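Guanidinopropionase (Pseudomonas aeruginosa, PDB 3NIQ) hydrolyses 3-guanidinopropanoate to beta-alanine and urea with the help of two manganese ions in each subunit of a homohexamer. Local coordinates at residues G137-S151 / G176-R189. Residues are numbered along the deposited sequence; the frame is centred on the assembly and turned at random.
Sequences GRERPLGMVHFDAHS and GLLDPLRTVQIGIR. With MN (manganese (II) ion), chain E; MN (manganese (II) ion), chain D.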
loop_
_atom_site.group_PDB
_atom_site.type_symbol
_atom_site.label_atom_id
_atom_site.label_comp_id
_atom_site.label_asym_id
_atom_site.label_seq_id
_atom_site.Cartn_x
_atom_site.Cartn_y
_atom_site.Cartn_z
ATOM N N GLY A 137 -18.954 -17.512 32.139
ATOM C CA GLY A 137 -19.975 -16.905 33.006
ATOM C C GLY A 137 -21.093 -17.888 33.331
ATOM O O GLY A 137 -22.141 -17.496 33.823
ATOM N N ARG A 138 -20.847 -19.165 33.056
ATOM C CA ARG A 138 -21.868 -20.213 33.141
ATOM C C ARG A 138 -22.319 -20.484 34.590
ATOM O O ARG A 138 -23.514 -20.655 34.839
ATOM C CB ARG A 138 -21.387 -21.505 32.447
ATOM C CG ARG A 138 -22.453 -22.618 32.354
ATOM C CD ARG A 138 -22.041 -23.764 31.430
ATOM N NE ARG A 138 -20.852 -24.501 31.880
ATOM C CZ ARG A 138 -20.816 -25.812 32.147
ATOM N NH1 ARG A 138 -21.905 -26.574 32.022
ATOM N NH2 ARG A 138 -19.672 -26.377 32.532
ATOM N N GLU A 139 -21.383 -20.504 35.537
ATOM C CA GLU A 139 -21.751 -20.670 36.956
ATOM C C GLU A 139 -22.065 -19.361 37.681
ATOM O O GLU A 139 -22.970 -19.313 38.528
ATOM C CB GLU A 139 -20.652 -21.382 37.734
ATOM C CG GLU A 139 -20.405 -22.820 37.350
ATOM C CD GLU A 139 -19.161 -23.349 38.043
ATOM O OE1 GLU A 139 -19.269 -23.741 39.233
ATOM O OE2 GLU A 139 -18.072 -23.339 37.408
ATOM N N ARG A 140 -21.162 -18.275 37.428
ATOM C CA ARG A 140 -21.406 -16.987 38.040
ATOM C C ARG A 140 -21.261 -15.872 37.020
ATOM O O ARG A 140 -20.469 -15.992 36.144
ATOM C CB ARG A 140 -20.467 -16.742 39.224
ATOM C CG ARG A 140 -18.991 -16.775 38.908
ATOM C CD ARG A 140 -18.079 -16.435 40.080
ATOM N NE ARG A 140 -16.694 -16.446 39.670
ATOM C CZ ARG A 140 -15.662 -16.251 40.449
ATOM N NH1 ARG A 140 -15.827 -15.983 41.719
ATOM N NH2 ARG A 140 -14.467 -16.319 39.962
ATOM N N PRO A 141 -21.983 -14.775 37.111
ATOM C CA PRO A 141 -21.826 -13.707 36.131
ATOM C C PRO A 141 -20.486 -12.971 36.239
ATOM O O PRO A 141 -19.855 -12.940 37.308
ATOM C CB PRO A 141 -22.996 -12.757 36.443
ATOM C CG PRO A 141 -23.397 -13.081 37.894
ATOM C CD PRO A 141 -23.164 -14.565 37.985
ATOM N N LEU A 142 -20.070 -12.377 35.121
ATOM C CA LEU A 142 -18.797 -11.653 35.041
ATOM C C LEU A 142 -19.076 -10.169 35.156
ATOM O O LEU A 142 -20.164 -9.711 34.776
ATOM C CB LEU A 142 -18.126 -11.906 33.658
ATOM C CG LEU A 142 -17.684 -13.316 33.301
ATOM C CD1 LEU A 142 -17.339 -13.439 31.814
ATOM C CD2 LEU A 142 -16.509 -13.762 34.145
ATOM N N GLY A 143 -18.120 -9.425 35.698
ATOM C CA GLY A 143 -18.054 -7.979 35.486
ATOM C C GLY A 143 -17.186 -7.724 34.241
ATOM O O GLY A 143 -16.509 -8.647 33.745
ATOM N N MET A 144 -17.188 -6.501 33.716
ATOM C CA MET A 144 -16.323 -6.215 32.553
ATOM C C MET A 144 -15.887 -4.758 32.448
ATOM O O MET A 144 -16.651 -3.861 32.761
ATOM C CB MET A 144 -17.013 -6.665 31.260
ATOM C CG MET A 144 -16.262 -6.320 29.963
ATOM S SD MET A 144 -17.108 -6.924 28.490
ATOM C CE MET A 144 -18.533 -5.846 28.418
ATOM N N VAL A 145 -14.630 -4.553 32.056
ATOM C CA VAL A 145 -14.148 -3.277 31.550
ATOM C C VAL A 145 -14.019 -3.474 30.039
ATOM O O VAL A 145 -13.250 -4.305 29.580
ATOM C CB VAL A 145 -12.757 -2.899 32.107
ATOM C CG1 VAL A 145 -12.312 -1.520 31.540
ATOM C CG2 VAL A 145 -12.751 -2.855 33.656
ATOM N N HIS A 146 -14.781 -2.700 29.280
ATOM C CA HIS A 146 -14.933 -2.885 27.845
ATOM C C HIS A 146 -14.510 -1.587 27.127
ATOM O O HIS A 146 -15.123 -0.540 27.313
ATOM C CB HIS A 146 -16.409 -3.218 27.581
ATOM C CG HIS A 146 -16.798 -3.261 26.137
ATOM N ND1 HIS A 146 -18.052 -2.889 25.697
ATOM C CD2 HIS A 146 -16.108 -3.636 25.032
ATOM C CE1 HIS A 146 -18.118 -3.019 24.381
ATOM N NE2 HIS A 146 -16.949 -3.473 23.952
ATOM N N PHE A 147 -13.439 -1.657 26.346
ATOM C CA PHE A 147 -12.917 -0.506 25.584
ATOM C C PHE A 147 -13.440 -0.612 24.154
ATOM O O PHE A 147 -13.168 -1.610 23.476
ATOM C CB PHE A 147 -11.385 -0.573 25.534
ATOM C CG PHE A 147 -10.726 -0.459 26.866
ATOM C CD1 PHE A 147 -10.318 0.769 27.342
ATOM C CD2 PHE A 147 -10.493 -1.591 27.642
ATOM C CE1 PHE A 147 -9.689 0.881 28.598
ATOM C CE2 PHE A 147 -9.876 -1.496 28.878
ATOM C CZ PHE A 147 -9.470 -0.256 29.365
ATOM N N ASP A 148 -14.187 0.387 23.687
ATOM C CA ASP A 148 -14.830 0.278 22.385
ATOM C C ASP A 148 -15.333 1.637 21.881
ATOM O O ASP A 148 -15.723 2.499 22.679
ATOM C CB ASP A 148 -16.025 -0.695 22.500
ATOM C CG ASP A 148 -16.354 -1.421 21.195
ATOM O OD1 ASP A 148 -16.417 -0.801 20.112
ATOM O OD2 ASP A 148 -16.575 -2.637 21.254
ATOM N N ALA A 149 -15.342 1.822 20.558
ATOM C CA ALA A 149 -16.073 2.948 19.982
ATOM C C ALA A 149 -17.598 2.713 20.026
ATOM O O ALA A 149 -18.373 3.658 19.858
ATOM C CB ALA A 149 -15.619 3.221 18.546
ATOM N N HIS A 150 -18.005 1.459 20.236
ATOM C CA HIS A 150 -19.429 1.052 20.184
ATOM C C HIS A 150 -19.867 0.224 21.412
ATOM O O HIS A 150 -19.119 -0.610 21.916
ATOM C CB HIS A 150 -19.705 0.225 18.921
ATOM C CG HIS A 150 -19.047 0.769 17.691
ATOM N ND1 HIS A 150 -17.818 0.326 17.246
ATOM C CD2 HIS A 150 -19.458 1.710 16.804
ATOM C CE1 HIS A 150 -17.484 0.995 16.155
ATOM N NE2 HIS A 150 -18.465 1.834 15.863
ATOM N N SER A 151 -21.099 0.431 21.868
ATOM C CA SER A 151 -21.584 -0.327 23.017
ATOM C C SER A 151 -21.782 -1.810 22.729
ATOM O O SER A 151 -21.675 -2.637 23.647
ATOM C CB SER A 151 -22.858 0.310 23.589
ATOM O OG SER A 151 -23.901 0.248 22.629
ATOM N N GLY A 176 -27.674 -13.785 31.385
ATOM C CA GLY A 176 -27.222 -13.822 32.791
ATOM C C GLY A 176 -25.717 -14.057 32.967
ATOM O O GLY A 176 -25.266 -14.435 34.056
ATOM N N LEU A 177 -24.933 -13.816 31.913
ATOM C CA LEU A 177 -23.496 -14.109 31.944
ATOM C C LEU A 177 -22.671 -12.908 32.346
ATOM O O LEU A 177 -21.557 -13.042 32.853
ATOM C CB LEU A 177 -23.022 -14.578 30.562
ATOM C CG LEU A 177 -23.846 -15.695 29.916
ATOM C CD1 LEU A 177 -23.561 -15.741 28.410
ATOM C CD2 LEU A 177 -23.543 -17.063 30.587
ATOM N N LEU A 178 -23.211 -11.734 32.054
ATOM C CA LEU A 178 -22.558 -10.484 32.319
ATOM C C LEU A 178 -23.443 -9.675 33.261
ATOM O O LEU A 178 -24.619 -9.448 32.974
ATOM C CB LEU A 178 -22.344 -9.707 31.015
ATOM C CG LEU A 178 -21.817 -8.260 31.096
ATOM C CD1 LEU A 178 -20.441 -8.218 31.735
ATOM C CD2 LEU A 178 -21.816 -7.573 29.710
ATOM N N ASP A 179 -22.854 -9.233 34.367
ATOM C CA ASP A 179 -23.548 -8.402 35.347
ATOM C C ASP A 179 -23.483 -6.926 34.894
ATOM O O ASP A 179 -22.440 -6.292 34.959
ATOM C CB ASP A 179 -22.920 -8.620 36.741
ATOM C CG ASP A 179 -23.519 -7.709 37.822
ATOM O OD1 ASP A 179 -24.446 -6.933 37.526
ATOM O OD2 ASP A 179 -23.028 -7.750 38.963
ATOM N N PRO A 180 -24.617 -6.365 34.449
ATOM C CA PRO A 180 -24.574 -5.008 33.903
ATOM C C PRO A 180 -24.146 -3.910 34.903
ATOM O O PRO A 180 -23.568 -2.910 34.480
ATOM C CB PRO A 180 -26.009 -4.787 33.382
ATOM C CG PRO A 180 -26.839 -5.716 34.148
ATOM C CD PRO A 180 -25.982 -6.924 34.446
ATOM N N LEU A 181 -24.392 -4.091 36.203
ATOM C CA LEU A 181 -23.926 -3.087 37.195
ATOM C C LEU A 181 -22.432 -3.115 37.404
ATOM O O LEU A 181 -21.871 -2.169 37.939
ATOM C CB LEU A 181 -24.601 -3.269 38.568
ATOM C CG LEU A 181 -25.710 -2.266 38.897
ATOM C CD1 LEU A 181 -26.933 -2.554 38.028
ATOM C CD2 LEU A 181 -26.070 -2.346 40.370
ATOM N N ARG A 182 -21.780 -4.215 37.030
ATOM C CA ARG A 182 -20.338 -4.245 37.079
ATOM C C ARG A 182 -19.747 -4.173 35.660
ATOM O O ARG A 182 -18.694 -4.724 35.390
ATOM C CB ARG A 182 -19.846 -5.475 37.852
ATOM C CG ARG A 182 -20.283 -5.433 39.327
ATOM C CD ARG A 182 -19.451 -6.354 40.226
ATOM N NE ARG A 182 -19.371 -7.703 39.697
ATOM C CZ ARG A 182 -18.288 -8.210 39.104
ATOM N NH1 ARG A 182 -17.162 -7.485 38.930
ATOM N NH2 ARG A 182 -18.341 -9.441 38.671
ATOM N N THR A 183 -20.443 -3.478 34.767
ATOM C CA THR A 183 -19.958 -3.278 33.401
ATOM C C THR A 183 -19.717 -1.804 33.146
ATOM O O THR A 183 -20.568 -0.951 33.413
ATOM C CB THR A 183 -20.951 -3.861 32.384
ATOM O OG1 THR A 183 -21.136 -5.259 32.672
ATOM C CG2 THR A 183 -20.448 -3.692 30.943
ATOM N N VAL A 184 -18.536 -1.504 32.636
ATOM C CA VAL A 184 -18.205 -0.137 32.275
ATOM C C VAL A 184 -17.594 -0.142 30.865
ATOM O O VAL A 184 -16.714 -0.969 30.556
ATOM C CB VAL A 184 -17.320 0.559 33.337
ATOM C CG1 VAL A 184 -16.031 -0.222 33.599
ATOM C CG2 VAL A 184 -17.013 2.052 32.919
ATOM N N GLN A 185 -18.110 0.748 30.016
ATOM C CA GLN A 185 -17.699 0.835 28.608
ATOM C C GLN A 185 -17.037 2.177 28.378
ATOM O O GLN A 185 -17.573 3.200 28.785
ATOM C CB GLN A 185 -18.898 0.649 27.677
ATOM C CG GLN A 185 -19.678 -0.648 27.953
ATOM C CD GLN A 185 -20.878 -0.779 27.047
ATOM O OE1 GLN A 185 -21.728 0.113 26.997
ATOM N NE2 GLN A 185 -20.940 -1.872 26.304
ATOM N N ILE A 186 -15.849 2.160 27.761
ATOM C CA ILE A 186 -15.028 3.353 27.624
ATOM C C ILE A 186 -14.644 3.622 26.168
ATOM O O ILE A 186 -14.093 2.736 25.498
ATOM C CB ILE A 186 -13.709 3.211 28.432
ATOM C CG1 ILE A 186 -13.995 2.853 29.899
ATOM C CG2 ILE A 186 -12.908 4.501 28.317
ATOM C CD1 ILE A 186 -12.780 2.509 30.719
ATOM N N GLY A 187 -14.922 4.838 25.690
ATOM C CA GLY A 187 -14.489 5.256 24.366
ATOM C C GLY A 187 -15.607 5.423 23.345
ATOM O O GLY A 187 -15.335 5.787 22.201
ATOM N N ILE A 188 -16.855 5.173 23.759
ATOM C CA ILE A 188 -18.016 5.194 22.886
ATOM C C ILE A 188 -18.150 6.514 22.120
ATOM O O ILE A 188 -18.106 7.581 22.724
ATOM C CB ILE A 188 -19.331 4.932 23.682
ATOM C CG1 ILE A 188 -19.189 3.715 24.621
ATOM C CG2 ILE A 188 -20.505 4.762 22.726
ATOM C CD1 ILE A 188 -18.928 2.390 23.921
ATOM N N ARG A 189 -18.298 6.433 20.797
ATOM C CA ARG A 189 -18.390 7.639 19.952
ATOM C C ARG A 189 -18.893 7.365 18.519
ATOM O O ARG A 189 -18.919 6.231 18.054
ATOM C CB ARG A 189 -17.022 8.310 19.857
ATOM C CG ARG A 189 -16.018 7.455 19.070
ATOM C CD ARG A 189 -14.654 8.062 19.050
ATOM N NE ARG A 189 -13.772 7.262 18.191
ATOM C CZ ARG A 189 -13.113 6.186 18.609
ATOM N NH1 ARG A 189 -13.197 5.804 19.884
ATOM N NH2 ARG A 189 -12.335 5.520 17.768
HETATM MN MN MN E . -16.322 -1.356 18.105
HETATM MN MN MN D . -16.821 -4.097 19.609
HETATM O O HOH W 1 -24.194 -16.776 35.300
HETATM O O HOH W 2 -18.052 -2.764 18.006
#
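I186 CD1 rests against V145 and F147 together, 4.1 Å from V145 CG1 and from F147 CE1, its chain alongside that of F147 and pointing the same way. On the other face M144 leaves the backbone with CG opposite its own N (chi1 175°), runs straight, and bends only at chi3, bringing CE to 3.8 Å from T183 CG2, while its CB meets L178 CD1. G143, lacking a side chain, makes the hollow for R182, whose guanidinium lies with one face over G143 CA; R182 NH2 donates a hydrogen bond to P234 O. Strands 142-147 and 183-188 run parallel, their short axes 12° apart, joined by alternating bonds such as H146 N to V184 O (2.9 Å). Q185 NE2 donates to H146 ND1 in the ring plane (3.1 Å) and weakly to S151 O. H146 NE2 in turn donates to D148 OD2 (2.8 Å), a second-shell hold on a carboxylate bridging both manganese ions. Further along, I188 CD1 packs 3.4 Å from H150 C, and A149 CB packs over one face of the R189 guanidinium, offset toward its rim, while R189 NH2 hydrogen-bonds to E256 O. The pair sits in the arginase fold's central parallel sheet, between strands 235-240 and 207-210, helices 129-136 and 168-174 over the M144 face, the metal site at the strands' C-terminal end.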